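Local coordinates for protein GP37 (Pseudomonas phage phikz, PDB 5FT0) that probably inhibits the host RNA degradosome during phage infection by acting on the ribonuclease RNase E, at residues Val43-Ala48 and Glu72-Arg77. Sequence-based numbering, arbitrary orientation.
Sequences VFVTCA and EYVLSR
Val74 points from the helix 67-82 onto Val45 and Cys47 of the strand 42-48. The motif is a helix packed on one face of a four-stranded antiparallel sheet. Strand 42-48 is an inner strand of that sheet, paired by backbone bonds with strands 30-37 and 55-59.

The direct contact is entirely apolar and buried. It is small, with 117 Å² lost between the two segments, and no hydrogen bond crosses it. Val45 CG1 lies 3.9 Å from Val74 CG2. Val74 CG1 reaches Cys47 SG at 3.9 Å, and CG2 of the same valine is 4.1 Å from that sulfur. One valine therefore meets two strand residues that lie on the same sheet face, with Thr46 between them turned away. The strand is not in backbone contact with the helix: Val45 CA and Val74 CA stay 8.4 Å apart. Val32 and Ile30 of strand 30-37 continue the apolar surface beside Val45 and Cys47.

Polar bonds lie within the helix segment. Tyr73 O accepts the routine helical bond from Arg77 N and a second bond from Ser76 OG at 2.6 Å. With CG anti to the backbone N (chi1 178°), the Tyr73 ring extends along the sheet side of the helix and stacks with Phe59. Arg77 lies one turn on and also touches Tyr57. Its guanidinium meets the tyrosine with its edge: Arg77 NH1 donates to Tyr73 OH at 2.8 Å, and the oxygen sits only 5° out of the guanidinium plane.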
loop_
_atom_site.group_PDB
_atom_site.type_symbol
_atom_site.label_atom_id
_atom_site.label_comp_id
_atom_site.label_asym_id
_atom_site.label_seq_id
_atom_site.Cartn_x
_atom_site.Cartn_y
_atom_site.Cartn_z
ATOM N N VAL A 43 -7.362 24.503 9.874
ATOM C CA VAL A 43 -6.252 24.870 9.004
ATOM C C VAL A 43 -5.709 23.590 8.390
ATOM O O VAL A 43 -5.356 22.649 9.113
ATOM C CB VAL A 43 -5.148 25.622 9.764
ATOM C CG1 VAL A 43 -3.963 25.897 8.850
ATOM C CG2 VAL A 43 -5.688 26.922 10.345
ATOM N N PHE A 44 -5.659 23.546 7.063
ATOM C CA PHE A 44 -5.034 22.449 6.341
ATOM C C PHE A 44 -3.626 22.869 5.952
ATOM O O PHE A 44 -3.431 23.963 5.415
ATOM C CB PHE A 44 -5.840 22.069 5.098
ATOM C CG PHE A 44 -5.258 20.914 4.335
ATOM C CD1 PHE A 44 -5.444 19.615 4.776
ATOM C CD2 PHE A 44 -4.513 21.128 3.187
ATOM C CE1 PHE A 44 -4.908 18.548 4.081
ATOM C CE2 PHE A 44 -3.971 20.065 2.487
ATOM C CZ PHE A 44 -4.168 18.773 2.934
ATOM N N VAL A 45 -2.651 22.005 6.228
ATOM C CA VAL A 45 -1.240 22.311 6.030
ATOM C C VAL A 45 -0.635 21.274 5.096
ATOM O O VAL A 45 -0.917 20.077 5.218
ATOM C CB VAL A 45 -0.478 22.346 7.373
ATOM C CG1 VAL A 45 0.994 22.657 7.152
ATOM C CG2 VAL A 45 -1.103 23.363 8.310
ATOM N N THR A 46 0.196 21.737 4.164
ATOM C CA THR A 46 0.941 20.870 3.260
ATOM C C THR A 46 2.425 21.186 3.375
ATOM O O THR A 46 2.820 22.354 3.303
ATOM C CB THR A 46 0.471 21.044 1.812
ATOM O OG1 THR A 46 -0.916 20.700 1.715
ATOM C CG2 THR A 46 1.277 20.153 0.876
ATOM N N CYS A 47 3.239 20.148 3.554
ATOM C CA CYS A 47 4.684 20.280 3.704
ATOM C C CYS A 47 5.377 19.464 2.622
ATOM O O CYS A 47 5.065 18.283 2.436
ATOM C CB CYS A 47 5.138 19.814 5.091
ATOM S SG CYS A 47 4.370 20.687 6.470
ATOM N N ALA A 48 6.323 20.086 1.919
ATOM C CA ALA A 48 6.985 19.459 0.782
ATOM C C ALA A 48 8.495 19.574 0.918
ATOM O O ALA A 48 9.015 20.657 1.207
ATOM C CB ALA A 48 6.534 20.094 -0.537
ATOM N N GLU A 72 4.970 27.231 13.981
ATOM C CA GLU A 72 5.074 26.590 15.288
ATOM C C GLU A 72 4.431 25.211 15.270
ATOM O O GLU A 72 4.986 24.249 15.814
ATOM C CB GLU A 72 4.425 27.464 16.360
ATOM C CG GLU A 72 5.403 28.104 17.321
ATOM C CD GLU A 72 4.722 28.631 18.571
ATOM O OE1 GLU A 72 3.516 28.952 18.507
ATOM O OE2 GLU A 72 5.392 28.716 19.620
ATOM N N TYR A 73 3.253 25.096 14.649
ATOM C CA TYR A 73 2.562 23.810 14.617
ATOM C C TYR A 73 3.398 22.755 13.905
ATOM O O TYR A 73 3.548 21.630 14.395
ATOM C CB TYR A 73 1.196 23.946 13.943
ATOM C CG TYR A 73 0.475 22.623 13.853
ATOM C CD1 TYR A 73 -0.219 22.117 14.941
ATOM C CD2 TYR A 73 0.519 21.861 12.692
ATOM C CE1 TYR A 73 -0.861 20.897 14.874
ATOM C CE2 TYR A 73 -0.122 20.638 12.616
ATOM C CZ TYR A 73 -0.811 20.163 13.710
ATOM O OH TYR A 73 -1.452 18.950 13.642
ATOM N N VAL A 74 3.946 23.099 12.738
ATOM C CA VAL A 74 4.729 22.134 11.971
ATOM C C VAL A 74 5.970 21.716 12.750
ATOM O O VAL A 74 6.355 20.541 12.746
ATOM C CB VAL A 74 5.090 22.711 10.589
ATOM C CG1 VAL A 74 6.006 21.753 9.838
ATOM C CG2 VAL A 74 3.831 22.979 9.780
ATOM N N LEU A 75 6.612 22.666 13.436
ATOM C CA LEU A 75 7.754 22.325 14.276
ATOM C C LEU A 75 7.362 21.332 15.365
ATOM O O LEU A 75 8.107 20.388 15.650
ATOM C CB LEU A 75 8.357 23.586 14.895
ATOM C CG LEU A 75 9.263 24.433 14.002
ATOM C CD1 LEU A 75 9.756 25.666 14.749
ATOM C CD2 LEU A 75 10.440 23.600 13.514
ATOM N N SER A 76 6.186 21.521 15.974
ATOM C CA SER A 76 5.756 20.612 17.032
ATOM C C SER A 76 5.524 19.202 16.503
ATOM O O SER A 76 5.713 18.227 17.239
ATOM C CB SER A 76 4.488 21.143 17.705
ATOM O OG SER A 76 3.347 20.924 16.894
ATOM N N ARG A 77 5.110 19.071 15.238
ATOM C CA ARG A 77 4.977 17.745 14.644
ATOM C C ARG A 77 6.343 17.142 14.334
ATOM O O ARG A 77 6.530 15.925 14.450
ATOM C CB ARG A 77 4.122 17.808 13.375
ATOM C CG ARG A 77 2.691 18.326 13.573
ATOM C CD ARG A 77 1.909 17.509 14.594
ATOM N NE ARG A 77 1.750 16.109 14.196
ATOM C CZ ARG A 77 0.677 15.616 13.587
ATOM N NH1 ARG A 77 -0.345 16.408 13.294
ATOM N NH2 ARG A 77 0.623 14.328 13.273
#